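Local coordinates for uricase (Bacillus fastidiosus, PDB 4R8X), which catalyses the oxidation of urate by molecular oxygen to 5-hydroxyisourate, the first step in breaking urate down to allantoin, at residues Lys26-Ser31 against Arg229-Ser234; Ala167-Ile172 against Leu202-Ala207; Arg196-Phe201 against Asn271-Thr276; Leu247-Gly252 against Gln299-His304. All coordinates share one frame; numbering follows the deposited sequence.

Contact 1. Residues Lys26-Ser31 against Arg229-Ser234; sequences KQIPES and RDIAAS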
# COMPACT_ATOMS: atom_id res chain seq x y z
N LYS D 26 -25.58 -18.19 -19.22
CA LYS D 26 -26.63 -19.03 -18.66
C LYS D 26 -27.39 -18.26 -17.58
O LYS D 26 -26.77 -17.65 -16.70
CB LYS D 26 -26.02 -20.30 -18.06
CG LYS D 26 -27.03 -21.29 -17.49
CD LYS D 26 -26.32 -22.39 -16.71
CE LYS D 26 -27.12 -23.67 -16.69
NZ LYS D 26 -27.12 -24.33 -18.03
N GLN D 27 -28.71 -18.28 -17.65
CA GLN D 27 -29.53 -17.67 -16.60
C GLN D 27 -29.54 -18.55 -15.36
O GLN D 27 -29.75 -19.76 -15.46
CB GLN D 27 -30.96 -17.42 -17.09
CG GLN D 27 -31.05 -16.39 -18.20
CD GLN D 27 -32.44 -15.78 -18.32
OE1 GLN D 27 -32.58 -14.58 -18.57
NE2 GLN D 27 -33.46 -16.60 -18.12
N ILE D 28 -29.28 -17.95 -14.21
CA ILE D 28 -29.32 -18.66 -12.93
C ILE D 28 -30.10 -17.84 -11.90
O ILE D 28 -30.16 -16.62 -12.01
CB ILE D 28 -27.90 -18.99 -12.40
CG1 ILE D 28 -27.09 -17.72 -12.12
CG2 ILE D 28 -27.17 -19.92 -13.36
CD1 ILE D 28 -25.79 -18.00 -11.41
N PRO D 29 -30.68 -18.52 -10.89
CA PRO D 29 -31.50 -17.83 -9.89
C PRO D 29 -30.72 -16.84 -9.02
O PRO D 29 -31.30 -15.89 -8.51
CB PRO D 29 -32.03 -18.97 -9.01
CG PRO D 29 -31.95 -20.18 -9.86
CD PRO D 29 -30.76 -19.99 -10.75
N GLU D 30 -29.42 -17.07 -8.87
CA GLU D 30 -28.60 -16.26 -7.97
C GLU D 30 -28.14 -14.93 -8.56
O GLU D 30 -27.53 -14.12 -7.86
CB GLU D 30 -27.37 -17.05 -7.51
CG GLU D 30 -27.66 -18.20 -6.56
CD GLU D 30 -28.20 -19.44 -7.25
OE1 GLU D 30 -28.07 -19.56 -8.49
OE2 GLU D 30 -28.75 -20.30 -6.54
N SER D 31 -28.40 -14.70 -9.84
CA SER D 31 -27.76 -13.60 -10.56
C SER D 31 -28.63 -13.01 -11.67
O SER D 31 -29.41 -13.72 -12.30
CB SER D 31 -26.43 -14.09 -11.16
OG SER D 31 -25.71 -13.04 -11.81
N ARG D 229 -19.53 -14.65 -8.29
CA ARG D 229 -19.60 -13.66 -7.21
C ARG D 229 -21.04 -13.56 -6.68
O ARG D 229 -21.27 -13.54 -5.47
CB ARG D 229 -19.09 -12.31 -7.72
CG ARG D 229 -19.02 -11.18 -6.71
CD ARG D 229 -20.31 -10.35 -6.68
NE ARG D 229 -20.78 -10.02 -8.02
CZ ARG D 229 -20.27 -9.06 -8.78
NH1 ARG D 229 -19.27 -8.32 -8.34
NH2 ARG D 229 -20.77 -8.83 -9.99
N ASP D 230 -22.00 -13.49 -7.59
CA ASP D 230 -23.41 -13.42 -7.20
C ASP D 230 -23.89 -14.68 -6.49
O ASP D 230 -24.69 -14.59 -5.56
CB ASP D 230 -24.30 -13.12 -8.40
CG ASP D 230 -24.12 -11.71 -8.93
OD1 ASP D 230 -23.53 -10.86 -8.22
OD2 ASP D 230 -24.56 -11.46 -10.07
N ILE D 231 -23.40 -15.86 -6.90
CA ILE D 231 -23.73 -17.08 -6.18
C ILE D 231 -23.18 -17.02 -4.76
O ILE D 231 -23.88 -17.29 -3.79
CB ILE D 231 -23.22 -18.34 -6.90
CG1 ILE D 231 -23.99 -18.55 -8.21
CG2 ILE D 231 -23.36 -19.57 -6.01
CD1 ILE D 231 -23.38 -19.64 -9.07
N ALA D 232 -21.91 -16.66 -4.64
CA ALA D 232 -21.29 -16.52 -3.32
C ALA D 232 -22.07 -15.59 -2.39
O ALA D 232 -22.32 -15.93 -1.24
CB ALA D 232 -19.85 -16.03 -3.46
N ALA D 233 -22.45 -14.42 -2.90
CA ALA D 233 -23.18 -13.46 -2.08
C ALA D 233 -24.54 -14.01 -1.68
O ALA D 233 -24.97 -13.85 -0.54
CB ALA D 233 -23.33 -12.16 -2.84
N SER D 234 -25.20 -14.69 -2.61
CA SER D 234 -26.54 -15.23 -2.39
C SER D 234 -26.53 -16.34 -1.35
O SER D 234 -27.39 -16.39 -0.47
CB SER D 234 -27.15 -15.73 -3.70
OG SER D 234 -27.32 -14.66 -4.61
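Ser31 ends a type I beta turn that starts at Ile28, and it meets Asp230 on helix 225-238, so a loop from the N-terminal half of the chain rests on a helix of the C-terminal half of this T-fold enzyme. The polar link is short: Ser31 OG, placed anti to its backbone N (chi1 -176°), donates to Asp230 OD2 at 2.6 Å, on the lone pair turned away from OD1. The same hydroxyl is also bonded to the backbone N of Phe33, and a serine suits this double role. On its other oxygen, Asp230 OD1 forms a salt bridge with Arg229 NE (2.9 Å), which comes from above the carboxylate plane. An alanine in place of Asp230 would probably leave Ser31 OG without its mate on the helix and Arg229 NE without its neighbouring charge. Apolar contacts fill the rest. Ile28 CD1 lies 3.7 Å from Ile231 CG1, the two side chains crossing at about a right angle, and Glu30 lays its CB and CG against Ile231 and Ser234 while its carboxylate pairs with Arg258. On the helix, Ser234 OG turns back to Asp230 O (2.8 Å), which Ser234 N reaches from the opposite face of the carbonyl plane.

Contact 2. Residues Ala167-Ile172 against Leu202-Ala207; sequences ADIQLI and LNIGWA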
# COMPACT_ATOMS: atom_id res chain seq x y z
N ALA D 167 -11.29 -12.37 -7.60
CA ALA D 167 -10.39 -12.08 -6.48
C ALA D 167 -10.95 -10.93 -5.64
O ALA D 167 -11.62 -10.04 -6.17
CB ALA D 167 -9.02 -11.70 -7.01
N ASP D 168 -10.70 -10.99 -4.34
CA ASP D 168 -10.98 -9.87 -3.43
C ASP D 168 -12.46 -9.54 -3.23
O ASP D 168 -12.84 -8.37 -3.17
CB ASP D 168 -10.24 -8.60 -3.86
CG ASP D 168 -8.74 -8.73 -3.76
OD1 ASP D 168 -8.25 -9.75 -3.23
OD2 ASP D 168 -8.04 -7.80 -4.20
N ILE D 169 -13.30 -10.57 -3.13
CA ILE D 169 -14.67 -10.37 -2.67
C ILE D 169 -14.59 -10.11 -1.16
O ILE D 169 -13.96 -10.87 -0.44
CB ILE D 169 -15.52 -11.63 -2.93
CG1 ILE D 169 -15.76 -11.83 -4.42
CG2 ILE D 169 -16.84 -11.57 -2.18
CD1 ILE D 169 -16.43 -13.16 -4.74
N GLN D 170 -15.19 -9.03 -0.68
CA GLN D 170 -15.17 -8.74 0.76
C GLN D 170 -16.60 -8.50 1.21
O GLN D 170 -17.20 -7.49 0.85
CB GLN D 170 -14.27 -7.54 1.09
CG GLN D 170 -12.84 -7.68 0.58
CD GLN D 170 -11.96 -6.51 0.94
OE1 GLN D 170 -12.40 -5.55 1.57
NE2 GLN D 170 -10.70 -6.58 0.55
N LEU D 171 -17.14 -9.42 1.99
CA LEU D 171 -18.55 -9.38 2.39
C LEU D 171 -18.71 -9.53 3.89
O LEU D 171 -18.02 -10.32 4.53
CB LEU D 171 -19.33 -10.50 1.69
CG LEU D 171 -19.38 -10.47 0.17
CD1 LEU D 171 -19.97 -11.79 -0.34
CD2 LEU D 171 -20.20 -9.28 -0.31
N ILE D 172 -19.64 -8.77 4.44
CA ILE D 172 -20.02 -8.90 5.84
C ILE D 172 -21.50 -9.30 5.93
O ILE D 172 -22.31 -8.91 5.10
CB ILE D 172 -19.76 -7.57 6.61
CG1 ILE D 172 -19.77 -7.77 8.12
CG2 ILE D 172 -20.75 -6.47 6.19
CD1 ILE D 172 -19.23 -6.57 8.87
N LEU D 202 -12.92 -13.43 0.11
CA LEU D 202 -12.94 -14.65 -0.70
C LEU D 202 -12.24 -14.44 -2.03
O LEU D 202 -12.50 -13.45 -2.71
CB LEU D 202 -14.38 -15.11 -0.99
CG LEU D 202 -15.30 -15.54 0.15
CD1 LEU D 202 -16.65 -15.98 -0.39
CD2 LEU D 202 -14.66 -16.65 0.97
N ASN D 203 -11.36 -15.37 -2.37
CA ASN D 203 -10.90 -15.54 -3.74
C ASN D 203 -11.46 -16.88 -4.17
O ASN D 203 -11.28 -17.88 -3.47
CB ASN D 203 -9.38 -15.59 -3.83
CG ASN D 203 -8.71 -14.31 -3.38
OD1 ASN D 203 -9.30 -13.23 -3.39
ND2 ASN D 203 -7.44 -14.42 -3.01
N ILE D 204 -12.16 -16.89 -5.30
CA ILE D 204 -12.78 -18.12 -5.78
C ILE D 204 -12.25 -18.42 -7.16
O ILE D 204 -12.14 -17.53 -8.00
CB ILE D 204 -14.30 -17.99 -5.84
CG1 ILE D 204 -14.84 -17.45 -4.51
CG2 ILE D 204 -14.93 -19.33 -6.18
CD1 ILE D 204 -16.33 -17.15 -4.53
N GLY D 205 -11.90 -19.68 -7.41
CA GLY D 205 -11.45 -20.11 -8.72
C GLY D 205 -12.21 -21.34 -9.17
O GLY D 205 -12.83 -22.02 -8.35
N TRP D 206 -12.17 -21.63 -10.47
CA TRP D 206 -12.83 -22.82 -11.01
C TRP D 206 -12.06 -23.37 -12.20
O TRP D 206 -11.23 -22.68 -12.79
CB TRP D 206 -14.29 -22.51 -11.39
CG TRP D 206 -14.46 -21.27 -12.20
CD1 TRP D 206 -14.54 -21.18 -13.57
CD2 TRP D 206 -14.56 -19.93 -11.71
NE1 TRP D 206 -14.68 -19.86 -13.95
CE2 TRP D 206 -14.69 -19.08 -12.82
CE3 TRP D 206 -14.54 -19.37 -10.42
CZ2 TRP D 206 -14.82 -17.69 -12.70
CZ3 TRP D 206 -14.65 -17.99 -10.30
CH2 TRP D 206 -14.79 -17.17 -11.43
N ALA D 207 -12.34 -24.63 -12.53
CA ALA D 207 -11.74 -25.29 -13.68
C ALA D 207 -12.83 -25.90 -14.53
O ALA D 207 -13.82 -26.37 -14.01
CB ALA D 207 -10.76 -26.39 -13.24
O HOH W 1 -5.96 -11.78 -4.18
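The carboxylate of Asp168 and the amide of Asn203 lie side by side, pointing the same way, with their planes 39° apart. The amide uses both its ends: Asn203 OD1 accepts the backbone N-H of Asp168 at 2.8 Å, the donor standing nearly along the C=O axis and the bond almost straight (169°). At the other end a water donates to Asp168 OD1 and accepts weakly from Asn203 ND2. Asparagine suits the place because its short arm brings a carbonyl to a backbone N-H of the neighbouring strand. The side chain takes up this N-H where the strands fall out of step, in a beta bulge: Ala167 and Asp168 together stand opposite Asn203, and Asp168 takes a left-handed backbone conformation (phi 67°). Past the bulge the antiparallel sheet of the T-fold resumes. Ile169 and Leu202 form a hydrogen-bonded pair, Ile169 N to Leu202 O at 3.0 Å and Leu202 N to Ile169 O at 2.8 Å. Their branched side chains share one face of the sheet, CB to CB 4.1 Å, and Ile169 also packs on Arg229 of helix 225-238. Asp168 O bonds to Arg140 of a neighbouring subunit, and Ile169 CD1 meets Ile204 CD1 at 4.0 Å.

Contact 3. Residues Arg196-Phe201 against Asn271-Thr276; sequences RPLYIF and NRTWDT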
# COMPACT_ATOMS: atom_id res chain seq x y z
N ARG D 196 -20.17 -11.39 16.77
CA ARG D 196 -19.87 -10.29 15.86
C ARG D 196 -20.32 -10.67 14.45
O ARG D 196 -20.42 -11.85 14.13
CB ARG D 196 -18.36 -10.00 15.85
CG ARG D 196 -17.80 -9.56 17.18
CD ARG D 196 -17.05 -10.69 17.86
NE ARG D 196 -15.82 -11.02 17.15
CZ ARG D 196 -15.18 -12.18 17.27
NH1 ARG D 196 -15.67 -13.11 18.08
NH2 ARG D 196 -14.07 -12.41 16.59
N PRO D 197 -20.59 -9.67 13.61
CA PRO D 197 -20.97 -9.98 12.22
C PRO D 197 -19.82 -10.66 11.48
O PRO D 197 -18.70 -10.16 11.49
CB PRO D 197 -21.24 -8.59 11.61
CG PRO D 197 -21.43 -7.66 12.78
CD PRO D 197 -20.60 -8.23 13.90
N LEU D 198 -20.08 -11.81 10.87
CA LEU D 198 -19.04 -12.49 10.10
C LEU D 198 -18.60 -11.67 8.88
O LEU D 198 -19.42 -11.28 8.04
CB LEU D 198 -19.52 -13.87 9.65
CG LEU D 198 -18.48 -14.74 8.95
CD1 LEU D 198 -17.29 -15.00 9.87
CD2 LEU D 198 -19.10 -16.05 8.48
N TYR D 199 -17.30 -11.41 8.80
CA TYR D 199 -16.74 -10.57 7.76
C TYR D 199 -15.67 -11.40 7.07
O TYR D 199 -14.69 -11.81 7.70
CB TYR D 199 -16.17 -9.29 8.39
CG TYR D 199 -15.61 -8.26 7.42
CD1 TYR D 199 -15.99 -8.22 6.09
CD2 TYR D 199 -14.68 -7.32 7.86
CE1 TYR D 199 -15.47 -7.29 5.22
CE2 TYR D 199 -14.15 -6.39 6.99
CZ TYR D 199 -14.55 -6.38 5.68
OH TYR D 199 -14.01 -5.46 4.83
N ILE D 200 -15.86 -11.66 5.78
CA ILE D 200 -15.01 -12.58 5.03
C ILE D 200 -14.43 -11.96 3.76
O ILE D 200 -15.06 -11.11 3.12
CB ILE D 200 -15.77 -13.88 4.65
CG1 ILE D 200 -16.92 -13.58 3.68
CG2 ILE D 200 -16.31 -14.57 5.89
CD1 ILE D 200 -17.68 -14.82 3.20
N PHE D 201 -13.21 -12.37 3.42
CA PHE D 201 -12.61 -12.10 2.13
C PHE D 201 -12.59 -13.43 1.40
O PHE D 201 -12.25 -14.45 2.01
CB PHE D 201 -11.16 -11.63 2.27
CG PHE D 201 -11.00 -10.26 2.91
CD1 PHE D 201 -12.08 -9.55 3.42
CD2 PHE D 201 -9.74 -9.69 2.96
CE1 PHE D 201 -11.90 -8.30 4.00
CE2 PHE D 201 -9.56 -8.44 3.54
CZ PHE D 201 -10.64 -7.75 4.06
N ASN D 271 -10.80 -14.70 7.33
CA ASN D 271 -11.74 -14.23 8.34
C ASN D 271 -11.26 -12.88 8.86
O ASN D 271 -10.18 -12.79 9.46
CB ASN D 271 -11.83 -15.23 9.49
CG ASN D 271 -12.99 -14.93 10.43
OD1 ASN D 271 -13.42 -13.79 10.55
ND2 ASN D 271 -13.52 -15.96 11.07
N ARG D 272 -12.05 -11.84 8.62
CA ARG D 272 -11.67 -10.47 8.98
C ARG D 272 -12.60 -9.86 10.03
O ARG D 272 -12.67 -8.64 10.20
CB ARG D 272 -11.63 -9.61 7.72
CG ARG D 272 -10.50 -9.98 6.78
CD ARG D 272 -9.17 -9.51 7.35
NE ARG D 272 -8.05 -9.92 6.50
CZ ARG D 272 -6.79 -9.58 6.73
NH1 ARG D 272 -6.48 -8.85 7.79
NH2 ARG D 272 -5.83 -9.97 5.91
N THR D 273 -13.27 -10.73 10.77
CA THR D 273 -14.33 -10.32 11.70
C THR D 273 -13.84 -9.34 12.76
O THR D 273 -12.78 -9.52 13.35
CB THR D 273 -14.97 -11.56 12.35
OG1 THR D 273 -15.55 -12.37 11.32
CG2 THR D 273 -16.04 -11.19 13.36
N TRP D 274 -14.64 -8.30 12.99
CA TRP D 274 -14.36 -7.26 13.97
C TRP D 274 -14.36 -7.75 15.42
O TRP D 274 -14.85 -8.85 15.72
CB TRP D 274 -15.42 -6.16 13.86
CG TRP D 274 -15.51 -5.45 12.52
CD1 TRP D 274 -14.50 -5.22 11.61
CD2 TRP D 274 -16.69 -4.87 11.95
NE1 TRP D 274 -14.99 -4.53 10.52
CE2 TRP D 274 -16.33 -4.30 10.71
CE3 TRP D 274 -18.03 -4.78 12.38
CZ2 TRP D 274 -17.27 -3.64 9.89
CZ3 TRP D 274 -18.94 -4.12 11.57
CH2 TRP D 274 -18.56 -3.55 10.34
N ASP D 275 -13.83 -6.92 16.32
CA ASP D 275 -13.93 -7.14 17.76
C ASP D 275 -15.09 -6.30 18.29
O ASP D 275 -15.35 -5.20 17.82
CB ASP D 275 -12.65 -6.68 18.47
CG ASP D 275 -11.52 -7.69 18.36
OD1 ASP D 275 -11.79 -8.88 18.06
OD2 ASP D 275 -10.35 -7.31 18.60
N THR D 276 -15.77 -6.82 19.31
CA THR D 276 -16.80 -6.07 20.00
C THR D 276 -16.21 -5.02 20.94
O THR D 276 -15.24 -5.29 21.66
CB THR D 276 -17.69 -7.00 20.83
OG1 THR D 276 -18.30 -7.97 19.97
CG2 THR D 276 -18.77 -6.22 21.57
O HOH W 2 -12.02 -10.40 15.90
O HOH W 3 -17.18 -8.04 11.71
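Arg272 lays its CG over the centre of the Phe201 ring, a CH-pi contact 3.5 Å from the centroid, just where the chain leaves strand 262-271 through an Asx turn at Asn271. In that turn Asn271 OD1 takes two donors, Thr273 N and Thr273 OG1, the hydroxyl at 2.7 Å on a lone pair. Thr273 OG1 accepts in turn from Tyr199 N (3.2 Å), so one small branched residue ties the turn to strand 198-208. A threonine fits because its CG2 points the other way, anti to the backbone N, and meets Pro197 O and Arg196 CB.

Arg196 and Asn271 are both predicted to bind urate; Arg196 is held by the residue that follows the turn. The Arg196 chain bends at chi2 (103°) and chi3, and Trp274 O lies in the guanidinium plane at its edge, 2.8 Å from NE. A water joins Arg196 NH2 to Thr273 O and Asp275 OD1, while Asp275 OD2 forms a salt bridge with Arg293 of another subunit. An alanine in place of Arg196 would probably leave Trp274 O without this donor and the water without its link to the guanidinium.

The aromatic rings meet differently: the edge of Tyr199 turns toward the face of the Trp274 five-membered ring in an offset T-shaped pair, centroids 5.5 Å apart and planes at 60°. Trp274 also stacks on Phe15 of a neighbouring subunit. Over one face of its indole, offset toward the rim, sits a second water, which donates to Pro197 O (2.6 Å) and accepts from Trp274 N (2.9 Å).

Contact 4. Residues Leu247-Gly252 against Gln299-His304; sequences LIYHIG and QGFSVH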
# COMPACT_ATOMS: atom_id res chain seq x y z
N LEU D 247 -19.44 -22.61 5.15
CA LEU D 247 -19.94 -21.69 4.13
C LEU D 247 -19.37 -21.95 2.74
O LEU D 247 -20.12 -22.05 1.76
CB LEU D 247 -19.68 -20.25 4.55
CG LEU D 247 -19.97 -19.17 3.51
CD1 LEU D 247 -21.46 -19.15 3.17
CD2 LEU D 247 -19.51 -17.83 4.02
N ILE D 248 -18.05 -22.08 2.64
CA ILE D 248 -17.44 -22.19 1.33
C ILE D 248 -17.73 -23.55 0.70
O ILE D 248 -17.79 -23.66 -0.52
CB ILE D 248 -15.93 -21.85 1.33
CG1 ILE D 248 -15.13 -22.77 2.26
CG2 ILE D 248 -15.73 -20.39 1.72
CD1 ILE D 248 -13.63 -22.54 2.15
N TYR D 249 -17.94 -24.57 1.53
CA TYR D 249 -18.37 -25.85 0.99
C TYR D 249 -19.68 -25.67 0.23
O TYR D 249 -19.83 -26.13 -0.91
CB TYR D 249 -18.54 -26.88 2.11
CG TYR D 249 -18.95 -28.27 1.64
CD1 TYR D 249 -18.18 -28.97 0.73
CD2 TYR D 249 -20.11 -28.87 2.12
CE1 TYR D 249 -18.55 -30.24 0.30
CE2 TYR D 249 -20.48 -30.14 1.70
CZ TYR D 249 -19.70 -30.81 0.79
OH TYR D 249 -20.06 -32.07 0.37
N HIS D 250 -20.63 -24.99 0.85
CA HIS D 250 -21.93 -24.75 0.24
C HIS D 250 -21.91 -23.78 -0.94
O HIS D 250 -22.65 -23.96 -1.89
CB HIS D 250 -22.94 -24.34 1.30
CG HIS D 250 -23.41 -25.49 2.13
ND1 HIS D 250 -24.60 -26.14 1.88
CD2 HIS D 250 -22.83 -26.15 3.15
CE1 HIS D 250 -24.75 -27.13 2.74
NE2 HIS D 250 -23.68 -27.17 3.51
N ILE D 251 -21.05 -22.77 -0.88
CA ILE D 251 -20.88 -21.92 -2.04
C ILE D 251 -20.35 -22.76 -3.20
O ILE D 251 -20.85 -22.66 -4.33
CB ILE D 251 -19.92 -20.75 -1.74
CG1 ILE D 251 -20.56 -19.78 -0.73
CG2 ILE D 251 -19.58 -20.03 -3.04
CD1 ILE D 251 -19.61 -18.70 -0.20
N GLY D 252 -19.36 -23.60 -2.92
CA GLY D 252 -18.79 -24.45 -3.95
C GLY D 252 -19.80 -25.42 -4.55
O GLY D 252 -19.86 -25.56 -5.77
N GLN D 299 -8.61 -20.12 5.11
CA GLN D 299 -8.92 -21.48 4.67
C GLN D 299 -8.56 -21.61 3.20
O GLN D 299 -8.68 -20.65 2.43
CB GLN D 299 -10.42 -21.76 4.84
CG GLN D 299 -10.89 -21.90 6.28
CD GLN D 299 -11.15 -20.56 6.94
OE1 GLN D 299 -11.45 -19.57 6.28
NE2 GLN D 299 -11.04 -20.52 8.27
N GLY D 300 -8.11 -22.80 2.81
CA GLY D 300 -7.93 -23.18 1.42
C GLY D 300 -8.69 -24.47 1.20
O GLY D 300 -8.55 -25.41 1.98
N PHE D 301 -9.50 -24.54 0.16
CA PHE D 301 -10.37 -25.70 -0.02
C PHE D 301 -10.86 -25.82 -1.45
O PHE D 301 -11.12 -24.81 -2.11
CB PHE D 301 -11.58 -25.57 0.93
CG PHE D 301 -12.36 -26.85 1.10
CD1 PHE D 301 -11.83 -27.91 1.80
CD2 PHE D 301 -13.63 -26.97 0.57
CE1 PHE D 301 -12.55 -29.08 1.97
CE2 PHE D 301 -14.36 -28.13 0.74
CZ PHE D 301 -13.81 -29.19 1.44
N SER D 302 -10.98 -27.05 -1.94
CA SER D 302 -11.60 -27.28 -3.24
C SER D 302 -12.81 -28.22 -3.12
O SER D 302 -12.80 -29.17 -2.33
CB SER D 302 -10.59 -27.82 -4.25
OG SER D 302 -10.07 -29.07 -3.85
N VAL D 303 -13.84 -27.91 -3.90
CA VAL D 303 -15.08 -28.66 -3.96
C VAL D 303 -15.21 -29.22 -5.38
O VAL D 303 -14.88 -28.52 -6.35
CB VAL D 303 -16.28 -27.77 -3.62
CG1 VAL D 303 -17.55 -28.59 -3.44
CG2 VAL D 303 -16.01 -26.97 -2.35
N HIS D 304 -15.65 -30.46 -5.51
CA HIS D 304 -15.61 -31.17 -6.79
C HIS D 304 -16.99 -31.73 -7.11
O HIS D 304 -17.81 -31.88 -6.21
CB HIS D 304 -14.56 -32.27 -6.72
CG HIS D 304 -13.21 -31.77 -6.33
ND1 HIS D 304 -12.19 -31.60 -7.25
CD2 HIS D 304 -12.71 -31.35 -5.14
CE1 HIS D 304 -11.12 -31.12 -6.63
NE2 HIS D 304 -11.41 -30.96 -5.35
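Between Phe301 and Val303, which turn to the helix, Ser302 sends its OG the opposite way, where it is gripped twice: by His304 NE2 at 2.8 Å and by Thr4 N of a neighbouring subunit. The small hydroxyl suits a strand face that another subunit covers. On the inner face Gln299 offers its CB to Ile248, while its OE1 bonds to Thr269. Ile248 CG1, set between the backbone N and the carbonyl carbon (chi1 60°), heads for the strand, and CD1 beyond it reaches Phe301 CB at 3.9 Å. Next along the helix, Tyr249 CD1 comes to the edge of the Phe301 ring, near its plane, 3.9 Å from CE2. The tyrosine suits this place because its ring touches both Phe301 and Val303 (CE1 to Val303 CG1 4.2 Å) while its OH bonds to Glu311. Gly252 meets the strand with backbone alone: Val303 CG1 lies 4.0 Å from Gly252 C, and a CB on this residue would clash with Val303 CG2. The absence of a side chain lets helix and strand draw close, with segment axes 8.2 Å apart at 34°. In this helix-on-sheet layer of a T-fold, Ile248 also packs on Phe267 and Thr269 of strand 262-271, and Ile251 on Ala232 and Val235 of helix 225-238; strand 296-304 pairs with strand 262-271 and with a strand of the neighbouring subunit.

Along the chain the C-terminal half runs strand 156-173, strand 198-208, helices 225-238 and 244-258, then strands 262-271 and 296-304, the strand-strand-helix-helix-strand-strand order of a T-fold. Contacts 2 and 3 share strand 198-208, their centres 16 Å apart; contact 3 holds two residues of the predicted urate site. Contact 4, centred 11 Å from contact 2, packs the second helix on the same sheet, while contact 1 brings an N-terminal loop to the first helix, 13 Å from contact 2. Contact 2 is nested within the loop closed by contact 1, and contact 3 crosses the other three along the chain. All four reach neighbouring subunits, so the fold's core and the subunit interfaces lie close together.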